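Local coordinates for apical membrane antigen 1-like protein, soluble form (Toxoplasma gondii, PDB 3ZLE), which probably takes part in host cell invasion by sporozoites, as a surface protein associated with the moving junction, at residues T75-D78 with P83-G86; I57-H60 with S66-F69; N7-T12 with N375-T380. All coordinates share one frame; numbering follows the deposited sequence.

Interaction 1 (T75-D78 with P83-G86)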
loop_
_atom_site.group_PDB
_atom_site.type_symbol
_atom_site.label_atom_id
_atom_site.label_comp_id
_atom_site.label_asym_id
_atom_site.label_seq_id
_atom_site.Cartn_x
_atom_site.Cartn_y
_atom_site.Cartn_z
ATOM N N THR A 75 3.457 -3.542 -27.917
ATOM C CA THR A 75 2.622 -2.729 -28.838
ATOM C C THR A 75 1.937 -3.587 -29.912
ATOM O O THR A 75 0.990 -3.144 -30.560
ATOM C CB THR A 75 3.453 -1.643 -29.567
ATOM O OG1 THR A 75 4.673 -2.230 -30.048
ATOM C CG2 THR A 75 3.789 -0.485 -28.620
ATOM N N SER A 76 2.444 -4.794 -30.123
ATOM C CA SER A 76 1.816 -5.732 -31.046
ATOM C C SER A 76 2.019 -7.130 -30.509
ATOM O O SER A 76 3.040 -7.417 -29.867
ATOM C CB SER A 76 2.449 -5.634 -32.441
ATOM O OG SER A 76 3.740 -6.217 -32.447
ATOM N N ASN A 77 1.103 -8.027 -30.854
ATOM C CA ASN A 77 1.323 -9.438 -30.608
ATOM C C ASN A 77 2.476 -9.998 -31.420
ATOM O O ASN A 77 2.860 -9.436 -32.453
ATOM C CB ASN A 77 0.058 -10.251 -30.862
ATOM C CG ASN A 77 0.055 -11.553 -30.098
ATOM O OD1 ASN A 77 0.976 -11.832 -29.329
ATOM N ND2 ASN A 77 -1.004 -12.329 -30.254
ATOM N N ASP A 78 3.127 -11.009 -30.860
ATOM C CA ASP A 78 3.825 -12.001 -31.654
ATOM C C ASP A 78 3.226 -13.362 -31.307
ATOM O O ASP A 78 3.416 -13.879 -30.195
ATOM C CB ASP A 78 5.333 -11.971 -31.372
ATOM C CG ASP A 78 6.127 -12.895 -32.297
ATOM O OD1 ASP A 78 5.555 -13.876 -32.819
ATOM O OD2 ASP A 78 7.335 -12.646 -32.486
ATOM N N PRO A 83 4.858 -17.132 -23.350
ATOM C CA PRO A 83 4.039 -15.912 -23.259
ATOM C C PRO A 83 4.660 -14.730 -23.983
ATOM O O PRO A 83 5.819 -14.778 -24.402
ATOM C CB PRO A 83 3.982 -15.632 -21.743
ATOM C CG PRO A 83 5.243 -16.235 -21.211
ATOM C CD PRO A 83 5.486 -17.470 -22.055
ATOM N N LEU A 84 3.865 -13.692 -24.199
ATOM C CA LEU A 84 4.350 -12.520 -24.923
ATOM C C LEU A 84 5.307 -11.688 -24.029
ATOM O O LEU A 84 5.018 -11.467 -22.851
ATOM C CB LEU A 84 3.159 -11.687 -25.397
ATOM C CG LEU A 84 3.358 -10.564 -26.405
ATOM C CD1 LEU A 84 3.961 -11.077 -27.713
ATOM C CD2 LEU A 84 2.016 -9.895 -26.628
ATOM N N PRO A 85 6.517 -11.375 -24.543
ATOM C CA PRO A 85 7.477 -10.589 -23.772
ATOM C C PRO A 85 6.919 -9.203 -23.501
ATOM O O PRO A 85 6.048 -8.743 -24.232
ATOM C CB PRO A 85 8.686 -10.491 -24.707
ATOM C CG PRO A 85 8.587 -11.726 -25.551
ATOM C CD PRO A 85 7.103 -11.880 -25.798
ATOM N N GLY A 86 7.345 -8.585 -22.407
ATOM C CA GLY A 86 6.835 -7.268 -22.045
ATOM C C GLY A 86 6.716 -7.108 -20.540
ATOM O O GLY A 86 6.831 -8.096 -19.794
#
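Asp78 and Leu84 mark the closest approach of two irregular pieces of backbone, largely extended, their CA atoms 6.8 Å apart. No hydrogen bond joins the segments, and neither forms a strand with the other. The peptide bond before Pro83 is cis, and Leu84, the next residue, turns its side chain across the gap.

That one side chain carries the contact. Leu84 has CG anti to the backbone N (chi1 -168°), which sends its two methyl groups forward against the backbone of 76-78. CD1 lies 3.3 Å from Asp78 N and 4.0 Å from Asp78 CB, so it meets the start of Asp78 and not its carboxylate. CD2 lies toward Ser76 and Asn77, 4.1 Å from Asn77 CA and 4.2 Å from Ser76 O. The Asn77 side chain slants over the same isobutyl group. The carboxylate of Asp78 leads away from the leucine: OD1 accepts from the backbone N of Ser80, while OD2 forms a long, weak ion pair with Lys81. The example illustrates how one aliphatic side chain can make most of a contact between two loop passages that share no hydrogen bond.

The contact lies at the surface, with a bound N-acetylglucosamine about 7 Å from the Ser76 side chain. Pro74 and Trp282 also touch Leu84, the tryptophan coming from the long connection between helix 253-262 and strand 303-308. Both segments belong to the excursion between strands 55-59 and 103-104, and a backbone bond ties Leu84 to Thr183, a few residues before strand 187-191.

Interaction 2 (I57-H60 with S66-F69)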
loop_
_atom_site.group_PDB
_atom_site.type_symbol
_atom_site.label_atom_id
_atom_site.label_comp_id
_atom_site.label_asym_id
_atom_site.label_seq_id
_atom_site.Cartn_x
_atom_site.Cartn_y
_atom_site.Cartn_z
ATOM N N ILE A 57 4.788 -5.757 -8.769
ATOM C CA ILE A 57 4.096 -6.885 -9.366
ATOM C C ILE A 57 5.145 -7.935 -9.704
ATOM O O ILE A 57 5.883 -7.773 -10.628
ATOM C CB ILE A 57 3.434 -6.501 -10.675
ATOM C CG1 ILE A 57 2.453 -5.331 -10.503
ATOM C CG2 ILE A 57 2.860 -7.735 -11.369
ATOM C CD1 ILE A 57 1.400 -5.532 -9.450
ATOM N N GLN A 58 5.149 -9.026 -8.958
ATOM C CA GLN A 58 5.956 -10.202 -9.263
ATOM C C GLN A 58 5.455 -10.933 -10.525
ATOM O O GLN A 58 4.309 -11.385 -10.584
ATOM C CB GLN A 58 5.889 -11.133 -8.060
ATOM C CG GLN A 58 6.472 -12.513 -8.281
ATOM C CD GLN A 58 7.972 -12.523 -8.018
ATOM O OE1 GLN A 58 8.781 -12.601 -8.959
ATOM N NE2 GLN A 58 8.343 -12.219 -6.776
ATOM N N MET A 59 6.326 -11.102 -11.506
ATOM C CA MET A 59 5.958 -11.827 -12.728
ATOM C C MET A 59 6.539 -13.231 -12.768
ATOM O O MET A 59 7.396 -13.575 -11.963
ATOM C CB MET A 59 6.405 -11.025 -13.934
ATOM C CG MET A 59 5.767 -9.654 -13.960
ATOM S SD MET A 59 5.629 -8.995 -15.619
ATOM C CE MET A 59 7.342 -8.970 -16.075
ATOM N N HIS A 60 6.064 -14.053 -13.699
ATOM C CA HIS A 60 6.499 -15.428 -13.746
ATOM C C HIS A 60 6.724 -15.926 -15.150
ATOM O O HIS A 60 6.378 -17.079 -15.477
ATOM C CB HIS A 60 5.517 -16.340 -13.010
ATOM C CG HIS A 60 5.369 -16.023 -11.556
ATOM N ND1 HIS A 60 6.208 -16.538 -10.592
ATOM C CD2 HIS A 60 4.441 -15.298 -10.896
ATOM C CE1 HIS A 60 5.803 -16.145 -9.397
ATOM N NE2 HIS A 60 4.735 -15.386 -9.556
ATOM N N SER A 66 12.943 -11.260 -19.484
ATOM C CA SER A 66 13.301 -10.187 -18.557
ATOM C C SER A 66 12.524 -10.297 -17.230
ATOM O O SER A 66 13.102 -10.199 -16.147
ATOM C CB SER A 66 13.048 -8.825 -19.210
ATOM O OG SER A 66 13.568 -7.789 -18.396
ATOM N N ASN A 67 11.233 -10.594 -17.306
ATOM C CA ASN A 67 10.439 -10.773 -16.083
ATOM C C ASN A 67 10.445 -9.534 -15.174
ATOM O O ASN A 67 10.364 -9.642 -13.949
ATOM C CB ASN A 67 10.940 -11.988 -15.298
ATOM C CG ASN A 67 9.822 -12.754 -14.659
ATOM O OD1 ASN A 67 8.686 -12.739 -15.134
ATOM N ND2 ASN A 67 10.119 -13.399 -13.549
ATOM N N ASN A 68 10.572 -8.358 -15.780
ATOM C CA ASN A 68 10.560 -7.113 -15.037
ATOM C C ASN A 68 9.288 -6.334 -15.383
ATOM O O ASN A 68 9.030 -6.042 -16.528
ATOM C CB ASN A 68 11.798 -6.316 -15.394
ATOM C CG ASN A 68 11.949 -5.043 -14.569
ATOM O OD1 ASN A 68 11.027 -4.621 -13.881
ATOM N ND2 ASN A 68 13.078 -4.361 -14.747
ATOM N N PHE A 69 8.435 -6.104 -14.413
ATOM C CA PHE A 69 7.159 -5.512 -14.723
ATOM C C PHE A 69 7.263 -4.025 -15.136
ATOM O O PHE A 69 6.287 -3.433 -15.575
ATOM C CB PHE A 69 6.178 -5.716 -13.573
ATOM C CG PHE A 69 6.193 -4.617 -12.563
ATOM C CD1 PHE A 69 7.221 -4.535 -11.606
ATOM C CD2 PHE A 69 5.104 -3.749 -12.454
ATOM C CE1 PHE A 69 7.219 -3.532 -10.642
ATOM C CE2 PHE A 69 5.079 -2.746 -11.472
ATOM C CZ PHE A 69 6.120 -2.657 -10.542
HETATM O O HOH W 1 9.147 -10.450 -11.777
#
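Ile57 and Met59 lie on strand 55-59, half of a two-stranded antiparallel sheet with strand 187-191 in the AMA1 ectodomain, which includes a domain probably related to the PAN fold, and they face a loop that returns antiparallel to them without becoming a strand. The returning piece pairs Phe69 with Ile57 and Asn67 with Met59. The two are linked by side chains and a bridging water; no direct backbone hydrogen bond joins them.

At the Phe69 end, the ring lies against the strand at Ile57. Ile57 CB makes a CH-pi contact over its face, 4.0 Å from the centroid and 26° off the normal, while Ile57 N sits 3.7 Å above the plane, over the ring centre. The two side chains cross at about a right angle. Phe88 packs against Ile57, Met59 and Phe69 alike, and Phe187 of the partner strand touches Ile57.

Met59 fills the middle. Its SD packs 3.9 Å from Phe69 CB, and a bend at the last torsion (chi3 -60°) brings CE against the loop backbone, 3.3 Å from Asn68 N. The Asn67 amide closes the other end: ND2 gives a weak bond to Met59 O, 3.2 Å long with an N-H...O angle of 141°, and OD1 accepts from the backbone N of Gln61. The amide is thus held from both its ends, by one bond to Met59 and one to Gln61. The His60 side chain starts away from the loop, and its NE2 is hydrogen-bonded to Glu188 OE2. Between the two backbones, a water accepts from Met59 N at 2.9 Å and donates to Asn67 O at 2.6 Å.

Interaction 3 (N7-T12 with N375-T380)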
loop_
_atom_site.group_PDB
_atom_site.type_symbol
_atom_site.label_atom_id
_atom_site.label_comp_id
_atom_site.label_asym_id
_atom_site.label_seq_id
_atom_site.Cartn_x
_atom_site.Cartn_y
_atom_site.Cartn_z
ATOM N N ASN A 7 -9.006 9.908 25.406
ATOM C CA ASN A 7 -7.994 9.566 24.440
ATOM C C ASN A 7 -7.131 10.737 24.028
ATOM O O ASN A 7 -7.594 11.645 23.366
ATOM C CB ASN A 7 -8.650 8.939 23.220
ATOM C CG ASN A 7 -7.650 8.298 22.313
ATOM O OD1 ASN A 7 -6.442 8.492 22.482
ATOM N ND2 ASN A 7 -8.115 7.527 21.373
ATOM N N PRO A 8 -5.843 10.725 24.426
ATOM C CA PRO A 8 -5.009 11.877 24.129
ATOM C C PRO A 8 -4.724 12.022 22.618
ATOM O O PRO A 8 -4.357 13.098 22.178
ATOM C CB PRO A 8 -3.715 11.548 24.863
ATOM C CG PRO A 8 -3.670 10.067 24.852
ATOM C CD PRO A 8 -5.084 9.675 25.130
ATOM N N TRP A 9 -4.888 10.948 21.858
ATOM C CA TRP A 9 -4.747 10.986 20.410
ATOM C C TRP A 9 -5.776 11.847 19.653
ATOM O O TRP A 9 -5.571 12.168 18.484
ATOM C CB TRP A 9 -4.692 9.570 19.857
ATOM C CG TRP A 9 -3.440 8.880 20.370
ATOM C CD1 TRP A 9 -3.324 8.184 21.536
ATOM C CD2 TRP A 9 -2.095 9.054 19.873
ATOM N NE1 TRP A 9 -2.012 7.824 21.748
ATOM C CE2 TRP A 9 -1.230 8.400 20.781
ATOM C CE3 TRP A 9 -1.537 9.770 18.797
ATOM C CZ2 TRP A 9 0.149 8.360 20.601
ATOM C CZ3 TRP A 9 -0.154 9.720 18.609
ATOM C CH2 TRP A 9 0.665 9.003 19.494
ATOM N N ALA A 10 -6.840 12.253 20.341
ATOM C CA ALA A 10 -7.780 13.234 19.813
ATOM C C ALA A 10 -7.627 14.609 20.483
ATOM O O ALA A 10 -8.364 15.528 20.190
ATOM C CB ALA A 10 -9.214 12.714 19.940
ATOM N N THR A 11 -6.569 14.770 21.272
ATOM C CA THR A 11 -6.476 15.846 22.252
ATOM C C THR A 11 -5.675 17.017 21.721
ATOM O O THR A 11 -5.569 18.060 22.363
ATOM C CB THR A 11 -5.812 15.341 23.541
ATOM O OG1 THR A 11 -6.794 15.245 24.577
ATOM C CG2 THR A 11 -4.668 16.249 23.980
ATOM N N THR A 12 -5.122 16.842 20.539
ATOM C CA THR A 12 -4.121 17.747 20.042
ATOM C C THR A 12 -4.142 17.610 18.544
ATOM O O THR A 12 -4.370 16.525 18.029
ATOM C CB THR A 12 -2.731 17.367 20.586
ATOM O OG1 THR A 12 -2.506 18.050 21.826
ATOM C CG2 THR A 12 -1.624 17.714 19.596
ATOM N N ASN A 375 9.299 14.612 27.144
ATOM C CA ASN A 375 8.586 14.889 25.915
ATOM C C ASN A 375 8.229 13.707 25.040
ATOM O O ASN A 375 7.937 13.888 23.857
ATOM C CB ASN A 375 9.317 15.966 25.112
ATOM C CG ASN A 375 9.186 17.317 25.747
ATOM O OD1 ASN A 375 8.450 17.487 26.727
ATOM N ND2 ASN A 375 9.853 18.289 25.188
ATOM N N GLN A 376 8.172 12.510 25.617
ATOM C CA GLN A 376 7.753 11.322 24.851
ATOM C C GLN A 376 6.594 10.603 25.509
ATOM O O GLN A 376 6.450 10.636 26.714
ATOM C CB GLN A 376 8.924 10.359 24.610
ATOM C CG GLN A 376 9.919 10.866 23.566
ATOM C CD GLN A 376 11.094 9.918 23.354
ATOM O OE1 GLN A 376 11.004 8.719 23.643
ATOM N NE2 GLN A 376 12.201 10.451 22.829
ATOM N N PHE A 377 5.693 10.074 24.693
ATOM C CA PHE A 377 4.588 9.312 25.202
ATOM C C PHE A 377 5.118 8.161 26.036
ATOM O O PHE A 377 6.091 7.496 25.650
ATOM C CB PHE A 377 3.721 8.777 24.057
ATOM C CG PHE A 377 2.590 9.682 23.698
ATOM C CD1 PHE A 377 1.425 9.683 24.450
ATOM C CD2 PHE A 377 2.730 10.622 22.673
ATOM C CE1 PHE A 377 0.374 10.518 24.119
ATOM C CE2 PHE A 377 1.691 11.499 22.358
ATOM C CZ PHE A 377 0.502 11.429 23.069
ATOM N N ASP A 378 4.471 7.929 27.178
ATOM C CA ASP A 378 4.813 6.804 28.013
ATOM C C ASP A 378 3.556 6.137 28.565
ATOM O O ASP A 378 2.605 6.805 28.971
ATOM C CB ASP A 378 5.741 7.247 29.138
ATOM C CG ASP A 378 6.650 6.113 29.640
ATOM O OD1 ASP A 378 7.055 5.256 28.819
ATOM O OD2 ASP A 378 6.920 6.061 30.870
ATOM N N GLN A 379 3.515 4.818 28.437
ATOM C CA GLN A 379 2.455 4.005 28.992
ATOM C C GLN A 379 3.100 3.013 29.951
ATOM O O GLN A 379 3.917 2.211 29.537
ATOM C CB GLN A 379 1.758 3.233 27.886
ATOM C CG GLN A 379 0.529 2.459 28.354
ATOM C CD GLN A 379 -0.466 2.274 27.252
ATOM O OE1 GLN A 379 -0.627 3.153 26.423
ATOM N NE2 GLN A 379 -1.058 1.092 27.166
ATOM N N THR A 380 2.717 3.044 31.218
ATOM C CA THR A 380 3.273 2.076 32.173
ATOM C C THR A 380 2.207 1.546 33.106
ATOM O O THR A 380 1.247 2.237 33.410
ATOM C CB THR A 380 4.353 2.705 33.048
ATOM O OG1 THR A 380 3.800 3.842 33.705
ATOM C CG2 THR A 380 5.559 3.127 32.217
#
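Pro8 O accepts from Thr11 N at 2.9 Å, closing the short 3-10 segment 8-10 whose residues Pro8 and Trp9 meet Phe377 of the facing strand. Asn7 OD1 also accepts from Trp9 N, at 3.0 Å in an Asx turn, the donor lying well above the carbonyl plane. Such bonds stay within 7-12, and none crosses to 375-380; the contact itself is apolar.

Its centre is an offset stack between the six-membered ring of Trp9 and the Phe377 ring, with centroids 4.6 Å apart and planes inclined by 19°. The side chains come from opposite directions. Trp9 CZ2 stands 3.8 Å above the plane of Phe377, over its centre, whereas Phe377 CZ lies above the indole displaced toward the rim. Trp9 has CG beside its own backbone N (chi1 -65°), which carries the benzo ring of the indole out to Phe377. Pro8 adds a second surface: its CG meets Phe377 CE1 at 4.1 Å, near the plane of the ring and at its edge. The phenylalanine is therefore held over one face and at its rim, a small example of aromatic stacking between parts distant in sequence.

The cluster widens through edge-to-face contacts of Phe377 with Phe15 of helix 13-20 and of Trp9 with Phe327 of strand 326-330. Trp231 of strand 226-232 packs on Pro8. The N-terminal turn before helix 13-20 is thereby joined to strand 376-383, an outermost strand of the C-terminal three-stranded sheet.

Overall arrangement
Interaction 1 lies wholly in the connection between strands 55-59 and 103-104; interaction 2 ties the start of that connection back to strand 55-59, and the two touch where Gly86 O lies 3.9 Å from Met59 CE. Interaction 3 lies on the opposite side of the chain's centre, about 44 Å from interaction 2 between centres, and closes a loop within which both others are nested. The chemistry varies with burial. At the surface, interaction 1 rests on one leucine against backbone and the adjoining Asn77 and Asp78 side chains; the partly buried interaction 2 mixes aromatic, thioether, amide and water contacts; the buried interaction 3 is purely apolar across its gap, joining the two ends of the chain.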